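Local coordinates for putative invasin (Yersinia pseudotuberculosis IP 31758, PDB 5N40), which probably serves as a bacterial surface adhesin, built from immunoglobulin-like domains and a terminal C-type lectin-like domain thought to mediate attachment to host cells, at residues A[6-17]-A[29-40]; A[241-249]-A[344-352]. The protein carries 1 engineered substitution. All coordinates share one frame; numbering follows the deposited sequence.

The two contacts lie near opposite ends of an elongated chain. Their centres are 88 Å apart, and their nearest atoms are about 63 Å apart. Contact 1 comes first along the chain and closes before contact 2 opens. It pairs neighbouring strands, 13-22 and 28-34, in the N-terminal immunoglobulin-like domain. Contact 2 belongs to the C-terminal adhesion domain, which has a C-type lectin-like fold. There residues 241-249 meet the last residues of the chain, 344-352, across a gap of about 95 residues in sequence. No sheet is shared, and a second immunoglobulin-like domain stands between them. This series of domains is consistent with a rod that carries the lectin-like domain at its tip.

Contact 1: A[6-17]-A[29-40]; sequences NLSTTNSTLVAA and SVVTLTLRDSNN
The antiparallel beta hairpin of strands 13-22 and 28-34 brings Thr13 against Thr34, Val15 against Thr32 and Ala17 against Val30. Each is a hydrogen-bonded pair. Thr34 N reaches Thr13 O at 2.9 Å, and Thr32 N reaches Val15 O at 2.8 Å. On the face carrying Thr13 and Thr34, the two side chains lie side by side. A water joins Thr13 OG1 and Thr34 OG1, and donates to Thr32 O. On the other face, Leu14 CD1 touches Val31 CG1 at 3.7 Å. Phe50 of strand 48-52 packs on both, within the core of this immunoglobulin-like domain. Toward Ser12 and Arg36, side chains share the pairing with the backbone. Ser12 OG accepts a nearly straight bond from Arg36 N (2.9 Å, 168°) and donates to Ser8 O at 2.7 Å. Its chi1 of -61° sets OG beside its own backbone N, which also bonds Ser8 O. Ser8 N in turn donates to Arg36 O at 2.9 Å, in the carbonyl plane. Asp37 O lies close to the plane of the Asn11 amide and takes a nearly straight bond from Asn11 ND2 at 3.0 Å. It also takes Asn40 N, closing a type I turn. A second water donates to Asn11 O and Asn40 OD1.

Contact 2: A[241-249]-A[344-352]; sequences GVTFKRPYL and GNYNVSCSL
In the C-type lectin-like domain, the C-terminal tail pairs with strand 242-245 through a single beta bridge between Phe244 and Ser351. Two backbone bonds flank it. Leu352 N donates to Thr243 O at 2.9 Å, and Lys245 N donates to Cys350 O, also at 2.9 Å. Lys245 O is satisfied by a side chain: Ser349 OG, held anti to the Ser349 N (chi1 173°), reaches across and donates to it at 2.7 Å. This OG also touches Phe244 CB at 3.3 Å and lies at the edge of the Phe244 ring, near its plane. Around Arg246 to Tyr248, waters bridge the segments. One accepts from Tyr248 N and donates to Val348 O. Another accepts from Cys350 N and lies within bonding distance of Arg246 O and Val348 O. At the Thr243 and Leu352 end, a third accepts from Thr243 N, donates to Leu352 O of the terminal carboxylate, and bonds Ser351 OG. The Arg246 guanidinium is held by salt bridges to Glu235 and Glu252. Asn347 ND2 donates to Gln309 O. The disulfide from Cys350 to Cys279 ties the tail to the residue just after helix 272-278. Leu352 CD1 rests on Lys245 CB, and Tyr248 CE2 approaches Cys350 SG at 4.2 Å, with the sulfur at the ring edge.

Contact 1: A[6-17]-A[29-40]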
loop_
_atom_site.group_PDB
_atom_site.type_symbol
_atom_site.label_atom_id
_atom_site.label_comp_id
_atom_site.label_asym_id
_atom_site.label_seq_id
_atom_site.Cartn_x
_atom_site.Cartn_y
_atom_site.Cartn_z
ATOM N N ASN A 6 -36.661 -0.425 -48.393
ATOM C CA ASN A 6 -36.277 -1.742 -48.877
ATOM C C ASN A 6 -35.196 -2.402 -48.031
ATOM O O ASN A 6 -35.046 -3.625 -48.106
ATOM C CB ASN A 6 -35.797 -1.654 -50.331
ATOM C CG ASN A 6 -34.577 -0.768 -50.492
ATOM O OD1 ASN A 6 -34.500 0.315 -49.908
ATOM N ND2 ASN A 6 -33.613 -1.225 -51.289
ATOM N N LEU A 7 -34.455 -1.641 -47.223
ATOM C CA LEU A 7 -33.417 -2.228 -46.378
ATOM C C LEU A 7 -34.060 -3.038 -45.255
ATOM O O LEU A 7 -34.863 -2.509 -44.478
ATOM C CB LEU A 7 -32.514 -1.137 -45.801
ATOM C CG LEU A 7 -31.823 -0.198 -46.796
ATOM C CD1 LEU A 7 -30.910 0.772 -46.071
ATOM C CD2 LEU A 7 -31.047 -0.972 -47.861
ATOM N N SER A 8 -33.702 -4.316 -45.160
ATOM C CA SER A 8 -34.287 -5.216 -44.172
ATOM C C SER A 8 -33.348 -5.352 -42.982
ATOM O O SER A 8 -32.185 -5.730 -43.146
ATOM C CB SER A 8 -34.562 -6.593 -44.771
ATOM O OG SER A 8 -34.901 -7.516 -43.744
ATOM N N THR A 9 -33.856 -5.055 -41.785
ATOM C CA THR A 9 -33.050 -5.216 -40.582
ATOM C C THR A 9 -32.944 -6.672 -40.150
ATOM O O THR A 9 -32.082 -6.997 -39.327
ATOM C CB THR A 9 -33.627 -4.368 -39.440
ATOM O OG1 THR A 9 -34.968 -4.775 -39.153
ATOM C CG2 THR A 9 -33.629 -2.901 -39.820
ATOM N N THR A 10 -33.789 -7.553 -40.690
ATOM C CA THR A 10 -33.732 -8.975 -40.373
ATOM C C THR A 10 -32.898 -9.765 -41.379
ATOM O O THR A 10 -32.211 -10.717 -40.996
ATOM C CB THR A 10 -35.149 -9.560 -40.308
ATOM O OG1 THR A 10 -35.845 -9.274 -41.529
ATOM C CG2 THR A 10 -35.914 -8.973 -39.139
ATOM N N ASN A 11 -32.946 -9.405 -42.664
ATOM C CA ASN A 11 -32.098 -10.081 -43.639
ATOM C C ASN A 11 -30.678 -9.532 -43.633
ATOM O O ASN A 11 -29.737 -10.258 -43.971
ATOM C CB ASN A 11 -32.689 -9.963 -45.044
ATOM C CG ASN A 11 -33.994 -10.720 -45.191
ATOM O OD1 ASN A 11 -34.226 -11.714 -44.507
ATOM N ND2 ASN A 11 -34.855 -10.245 -46.082
ATOM N N SER A 12 -30.504 -8.269 -43.264
ATOM C CA SER A 12 -29.171 -7.713 -43.102
ATOM C C SER A 12 -28.551 -8.202 -41.800
ATOM O O SER A 12 -29.241 -8.409 -40.799
ATOM C CB SER A 12 -29.213 -6.187 -43.098
ATOM O OG SER A 12 -29.715 -5.681 -44.316
ATOM N N THR A 13 -27.232 -8.368 -41.815
ATOM C CA THR A 13 -26.504 -8.801 -40.631
ATOM C C THR A 13 -25.255 -7.950 -40.468
ATOM O O THR A 13 -24.669 -7.478 -41.448
ATOM C CB THR A 13 -26.120 -10.286 -40.707
ATOM O OG1 THR A 13 -25.183 -10.492 -41.770
ATOM C CG2 THR A 13 -27.348 -11.141 -40.944
ATOM N N LEU A 14 -24.881 -7.726 -39.210
ATOM C CA LEU A 14 -23.639 -7.053 -38.848
ATOM C C LEU A 14 -22.852 -8.009 -37.965
ATOM O O LEU A 14 -23.359 -8.464 -36.934
ATOM C CB LEU A 14 -23.915 -5.738 -38.118
ATOM C CG LEU A 14 -22.705 -4.834 -37.864
ATOM C CD1 LEU A 14 -22.181 -4.234 -39.167
ATOM C CD2 LEU A 14 -23.047 -3.737 -36.863
ATOM N N VAL A 15 -21.626 -8.323 -38.370
ATOM C CA VAL A 15 -20.793 -9.270 -37.645
ATOM C C VAL A 15 -19.387 -8.704 -37.514
ATOM O O VAL A 15 -18.991 -7.778 -38.227
ATOM C CB VAL A 15 -20.754 -10.652 -38.336
ATOM C CG1 VAL A 15 -22.178 -11.144 -38.613
ATOM C CG2 VAL A 15 -19.942 -10.596 -39.623
ATOM N N ALA A 16 -18.637 -9.271 -36.571
ATOM C CA ALA A 16 -17.252 -8.896 -36.344
ATOM C C ALA A 16 -16.423 -10.157 -36.186
ATOM O O ALA A 16 -16.901 -11.167 -35.669
ATOM C CB ALA A 16 -17.098 -8.010 -35.103
ATOM N N ALA A 17 -15.185 -10.091 -36.662
ATOM C CA ALA A 17 -14.274 -11.224 -36.613
ATOM C C ALA A 17 -12.845 -10.744 -36.391
ATOM O O ALA A 17 -12.280 -10.069 -37.261
ATOM C CB ALA A 17 -14.360 -12.041 -37.905
ATOM N N SER A 29 -10.134 -6.079 -35.556
ATOM C CA SER A 29 -11.254 -6.931 -35.927
ATOM C C SER A 29 -11.923 -6.356 -37.167
ATOM O O SER A 29 -11.973 -5.142 -37.354
ATOM C CB SER A 29 -12.282 -7.046 -34.796
ATOM O OG SER A 29 -13.372 -7.864 -35.191
ATOM N N VAL A 30 -12.433 -7.237 -38.025
ATOM C CA VAL A 30 -13.114 -6.819 -39.245
ATOM C C VAL A 30 -14.611 -6.838 -38.989
ATOM O O VAL A 30 -15.167 -7.858 -38.561
ATOM C CB VAL A 30 -12.737 -7.714 -40.440
ATOM C CG1 VAL A 30 -13.618 -7.403 -41.651
ATOM C CG2 VAL A 30 -11.269 -7.514 -40.799
ATOM N N VAL A 31 -15.259 -5.705 -39.238
ATOM C CA VAL A 31 -16.702 -5.568 -39.114
ATOM C C VAL A 31 -17.291 -5.665 -40.511
ATOM O O VAL A 31 -16.862 -4.946 -41.421
ATOM C CB VAL A 31 -17.080 -4.236 -38.446
ATOM C CG1 VAL A 31 -18.585 -4.113 -38.295
ATOM C CG2 VAL A 31 -16.384 -4.103 -37.102
ATOM N N THR A 32 -18.250 -6.572 -40.691
ATOM C CA THR A 32 -18.854 -6.830 -41.993
ATOM C C THR A 32 -20.356 -6.618 -41.899
ATOM O O THR A 32 -21.036 -7.282 -41.110
ATOM C CB THR A 32 -18.546 -8.248 -42.478
ATOM O OG1 THR A 32 -17.132 -8.398 -42.644
ATOM C CG2 THR A 32 -19.232 -8.533 -43.820
ATOM N N LEU A 33 -20.858 -5.686 -42.696
ATOM C CA LEU A 33 -22.284 -5.554 -42.941
ATOM C C LEU A 33 -22.637 -6.315 -44.205
ATOM O O LEU A 33 -22.014 -6.110 -45.249
ATOM C CB LEU A 33 -22.679 -4.087 -43.102
ATOM C CG LEU A 33 -24.108 -3.823 -43.576
ATOM C CD1 LEU A 33 -25.124 -4.159 -42.485
ATOM C CD2 LEU A 33 -24.258 -2.376 -44.039
ATOM N N THR A 34 -23.648 -7.172 -44.110
ATOM C CA THR A 34 -24.272 -7.804 -45.271
ATOM C C THR A 34 -25.622 -7.119 -45.436
ATOM O O THR A 34 -26.551 -7.375 -44.669
ATOM C CB THR A 34 -24.400 -9.307 -45.072
ATOM O OG1 THR A 34 -23.094 -9.849 -44.823
ATOM C CG2 THR A 34 -25.020 -9.982 -46.316
ATOM N N LEU A 35 -25.711 -6.217 -46.412
ATOM C CA LEU A 35 -26.874 -5.354 -46.576
ATOM C C LEU A 35 -27.847 -5.998 -47.555
ATOM O O LEU A 35 -27.499 -6.250 -48.714
ATOM C CB LEU A 35 -26.444 -3.969 -47.055
ATOM C CG LEU A 35 -27.531 -2.891 -47.075
ATOM C CD1 LEU A 35 -28.109 -2.661 -45.687
ATOM C CD2 LEU A 35 -26.986 -1.587 -47.643
ATOM N N ARG A 36 -29.061 -6.269 -47.088
ATOM C CA ARG A 36 -30.039 -7.032 -47.852
ATOM C C ARG A 36 -31.389 -6.339 -47.790
ATOM O O ARG A 36 -31.718 -5.678 -46.799
ATOM C CB ARG A 36 -30.163 -8.465 -47.320
ATOM C CG ARG A 36 -28.882 -9.285 -47.447
ATOM C CD ARG A 36 -28.624 -9.663 -48.910
ATOM N NE ARG A 36 -27.415 -10.463 -49.118
ATOM C CZ ARG A 36 -26.204 -9.965 -49.364
ATOM N NH1 ARG A 36 -26.002 -8.651 -49.409
ATOM N NH2 ARG A 36 -25.178 -10.786 -49.549
ATOM N N ASP A 37 -32.161 -6.478 -48.867
ATOM C CA ASP A 37 -33.505 -5.931 -48.892
ATOM C C ASP A 37 -34.500 -6.980 -48.394
ATOM O O ASP A 37 -34.127 -8.066 -47.945
ATOM C CB ASP A 37 -33.854 -5.395 -50.288
ATOM C CG ASP A 37 -33.996 -6.490 -51.355
ATOM O OD1 ASP A 37 -34.142 -7.680 -51.020
ATOM O OD2 ASP A 37 -33.962 -6.140 -52.557
ATOM N N SER A 38 -35.789 -6.634 -48.441
ATOM C CA SER A 38 -36.823 -7.502 -47.887
ATOM C C SER A 38 -36.967 -8.805 -48.660
ATOM O O SER A 38 -37.593 -9.742 -48.153
ATOM C CB SER A 38 -38.160 -6.768 -47.870
ATOM O OG SER A 38 -38.534 -6.385 -49.181
ATOM N N ASN A 39 -36.420 -8.880 -49.871
ATOM C CA ASN A 39 -36.406 -10.100 -50.667
ATOM C C ASN A 39 -35.078 -10.834 -50.570
ATOM O O ASN A 39 -34.851 -11.800 -51.310
ATOM C CB ASN A 39 -36.714 -9.770 -52.128
ATOM C CG ASN A 39 -38.130 -9.275 -52.322
ATOM O OD1 ASN A 39 -39.084 -9.912 -51.880
ATOM N ND2 ASN A 39 -38.274 -8.125 -52.973
ATOM N N ASN A 40 -34.198 -10.382 -49.676
ATOM C CA ASN A 40 -32.854 -10.914 -49.473
ATOM C C ASN A 40 -31.944 -10.709 -50.677
ATOM O O ASN A 40 -30.973 -11.452 -50.854
ATOM C CB ASN A 40 -32.878 -12.391 -49.087
ATOM C CG ASN A 40 -31.653 -12.791 -48.284
ATOM O OD1 ASN A 40 -31.121 -11.994 -47.502
ATOM N ND2 ASN A 40 -31.193 -14.018 -48.477
HETATM O O HOH W 1 -30.110 -12.790 -44.936
HETATM O O HOH W 2 -22.495 -9.624 -42.072
#

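Contact 2: A[241-249]-A[344-352]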
loop_
_atom_site.group_PDB
_atom_site.type_symbol
_atom_site.label_atom_id
_atom_site.label_comp_id
_atom_site.label_asym_id
_atom_site.label_seq_id
_atom_site.Cartn_x
_atom_site.Cartn_y
_atom_site.Cartn_z
ATOM N N GLY A 241 21.823 19.751 28.590
ATOM C CA GLY A 241 23.188 19.286 28.714
ATOM C C GLY A 241 23.362 17.917 29.326
ATOM O O GLY A 241 24.500 17.512 29.576
ATOM N N VAL A 242 22.276 17.190 29.579
ATOM C CA VAL A 242 22.334 15.828 30.093
ATOM C C VAL A 242 21.717 14.921 29.037
ATOM O O VAL A 242 20.624 15.205 28.537
ATOM C CB VAL A 242 21.603 15.695 31.444
ATOM C CG1 VAL A 242 21.763 14.286 32.017
ATOM C CG2 VAL A 242 22.127 16.732 32.439
ATOM N N THR A 243 22.430 13.856 28.679
ATOM C CA THR A 243 22.011 12.937 27.627
ATOM C C THR A 243 21.652 11.592 28.243
ATOM O O THR A 243 22.399 11.069 29.075
ATOM C CB THR A 243 23.108 12.764 26.572
ATOM O OG1 THR A 243 23.348 14.021 25.925
ATOM C CG2 THR A 243 22.705 11.739 25.515
ATOM N N PHE A 244 20.515 11.038 27.823
ATOM C CA PHE A 244 19.948 9.824 28.399
ATOM C C PHE A 244 19.802 8.768 27.308
ATOM O O PHE A 244 19.293 9.063 26.224
ATOM C CB PHE A 244 18.576 10.104 29.025
ATOM C CG PHE A 244 18.555 11.245 30.018
ATOM C CD1 PHE A 244 18.469 12.569 29.586
ATOM C CD2 PHE A 244 18.566 10.995 31.380
ATOM C CE1 PHE A 244 18.425 13.608 30.493
ATOM C CE2 PHE A 244 18.521 12.041 32.289
ATOM C CZ PHE A 244 18.447 13.342 31.842
ATOM N N LYS A 245 20.224 7.539 27.603
ATOM C CA LYS A 245 20.137 6.436 26.647
ATOM C C LYS A 245 18.819 5.690 26.820
ATOM O O LYS A 245 18.317 5.541 27.939
ATOM C CB LYS A 245 21.314 5.478 26.848
ATOM C CG LYS A 245 21.578 4.521 25.696
ATOM C CD LYS A 245 22.664 3.515 26.069
ATOM C CE LYS A 245 23.199 2.772 24.856
ATOM N NZ LYS A 245 22.096 2.141 24.065
ATOM N N ARG A 246 18.255 5.220 25.704
ATOM C CA ARG A 246 17.070 4.389 25.791
ATOM C C ARG A 246 17.379 3.165 26.650
ATOM O O ARG A 246 18.541 2.778 26.797
ATOM C CB ARG A 246 16.603 3.951 24.400
ATOM C CG ARG A 246 17.563 3.042 23.658
ATOM C CD ARG A 246 16.858 2.372 22.499
ATOM N NE ARG A 246 17.745 1.568 21.657
ATOM C CZ ARG A 246 18.088 0.302 21.891
ATOM N NH1 ARG A 246 17.640 -0.347 22.959
ATOM N NH2 ARG A 246 18.889 -0.327 21.043
ATOM N N PRO A 247 16.358 2.539 27.229
ATOM C CA PRO A 247 16.588 1.276 27.939
ATOM C C PRO A 247 17.024 0.174 26.984
ATOM O O PRO A 247 16.790 0.228 25.773
ATOM C CB PRO A 247 15.230 0.961 28.574
ATOM C CG PRO A 247 14.239 1.751 27.800
ATOM C CD PRO A 247 14.957 2.976 27.322
ATOM N N TYR A 248 17.666 -0.840 27.559
ATOM C CA TYR A 248 18.192 -1.968 26.802
ATOM C C TYR A 248 17.135 -3.048 26.630
ATOM O O TYR A 248 16.370 -3.341 27.556
ATOM C CB TYR A 248 19.402 -2.579 27.516
ATOM C CG TYR A 248 20.684 -1.790 27.415
ATOM C CD1 TYR A 248 21.513 -1.916 26.311
ATOM C CD2 TYR A 248 21.085 -0.939 28.439
ATOM C CE1 TYR A 248 22.697 -1.208 26.219
ATOM C CE2 TYR A 248 22.263 -0.227 28.354
ATOM C CZ TYR A 248 23.066 -0.368 27.241
ATOM O OH TYR A 248 24.246 0.328 27.143
ATOM N N LEU A 249 17.112 -3.655 25.446
ATOM C CA LEU A 249 16.395 -4.908 25.275
ATOM C C LEU A 249 17.058 -6.002 26.101
ATOM O O LEU A 249 18.270 -5.994 26.322
ATOM C CB LEU A 249 16.375 -5.333 23.805
ATOM C CG LEU A 249 15.568 -4.487 22.819
ATOM C CD1 LEU A 249 15.851 -4.941 21.383
ATOM C CD2 LEU A 249 14.083 -4.567 23.114
ATOM N N GLY A 344 13.924 -4.643 43.600
ATOM C CA GLY A 344 13.255 -3.986 42.484
ATOM C C GLY A 344 13.999 -4.208 41.181
ATOM O O GLY A 344 15.213 -3.993 41.097
ATOM N N ASN A 345 13.269 -4.647 40.155
ATOM C CA ASN A 345 13.799 -4.794 38.801
ATOM C C ASN A 345 13.169 -3.687 37.963
ATOM O O ASN A 345 12.033 -3.813 37.494
ATOM C CB ASN A 345 13.508 -6.180 38.234
ATOM C CG ASN A 345 14.360 -7.258 38.877
ATOM O OD1 ASN A 345 15.541 -7.046 39.168
ATOM N ND2 ASN A 345 13.766 -8.421 39.103
ATOM N N TYR A 346 13.911 -2.603 37.791
ATOM C CA TYR A 346 13.400 -1.371 37.220
ATOM C C TYR A 346 14.170 -1.030 35.951
ATOM O O TYR A 346 15.187 -1.644 35.622
ATOM C CB TYR A 346 13.514 -0.216 38.228
ATOM C CG TYR A 346 12.834 -0.461 39.560
ATOM C CD1 TYR A 346 11.757 -1.326 39.672
ATOM C CD2 TYR A 346 13.272 0.191 40.708
ATOM C CE1 TYR A 346 11.135 -1.539 40.888
ATOM C CE2 TYR A 346 12.658 -0.015 41.923
ATOM C CZ TYR A 346 11.590 -0.880 42.012
ATOM O OH TYR A 346 10.982 -1.084 43.232
ATOM N N ASN A 347 13.669 -0.029 35.236
ATOM C CA ASN A 347 14.338 0.440 34.033
ATOM C C ASN A 347 15.590 1.230 34.381
ATOM O O ASN A 347 15.675 1.876 35.429
ATOM C CB ASN A 347 13.401 1.328 33.215
ATOM C CG ASN A 347 12.362 0.537 32.440
ATOM O OD1 ASN A 347 12.698 -0.338 31.645
ATOM N ND2 ASN A 347 11.091 0.850 32.664
ATOM N N VAL A 348 16.564 1.197 33.473
ATOM C CA VAL A 348 17.755 2.029 33.580
ATOM C C VAL A 348 17.960 2.774 32.267
ATOM O O VAL A 348 18.149 2.152 31.210
ATOM C CB VAL A 348 19.007 1.213 33.943
ATOM C CG1 VAL A 348 20.237 2.107 33.989
ATOM C CG2 VAL A 348 18.812 0.524 35.283
ATOM N N SER A 349 17.904 4.100 32.340
ATOM C CA SER A 349 18.382 4.983 31.284
ATOM C C SER A 349 19.744 5.506 31.712
ATOM O O SER A 349 19.860 6.230 32.711
ATOM C CB SER A 349 17.407 6.129 31.036
ATOM O OG SER A 349 17.955 7.063 30.116
ATOM N N CYS A 350 20.767 5.141 30.958
ATOM C CA CYS A 350 22.129 5.518 31.298
ATOM C C CYS A 350 22.382 6.981 30.943
ATOM O O CYS A 350 21.851 7.500 29.955
ATOM C CB CYS A 350 23.115 4.607 30.567
ATOM S SG CYS A 350 23.054 2.850 31.117
ATOM N N SER A 351 23.181 7.648 31.773
ATOM C CA SER A 351 23.619 9.010 31.507
ATOM C C SER A 351 24.907 8.952 30.698
ATOM O O SER A 351 25.861 8.272 31.090
ATOM C CB SER A 351 23.833 9.776 32.818
ATOM O OG SER A 351 24.140 11.137 32.574
ATOM N N LEU A 352 24.925 9.643 29.560
ATOM C CA LEU A 352 26.036 9.527 28.618
ATOM C C LEU A 352 26.894 10.787 28.572
ATOM O O LEU A 352 26.796 11.676 29.421
ATOM C CB LEU A 352 25.509 9.214 27.213
ATOM C CG LEU A 352 24.505 8.066 27.094
ATOM C CD1 LEU A 352 24.072 7.934 25.649
ATOM C CD2 LEU A 352 25.090 6.762 27.606
ATOM O OXT LEU A 352 27.720 10.939 27.671
HETATM O O HOH W 3 24.791 13.007 30.347
HETATM O O HOH W 4 20.140 2.868 29.099
HETATM O O HOH W 5 18.013 -0.490 30.355
#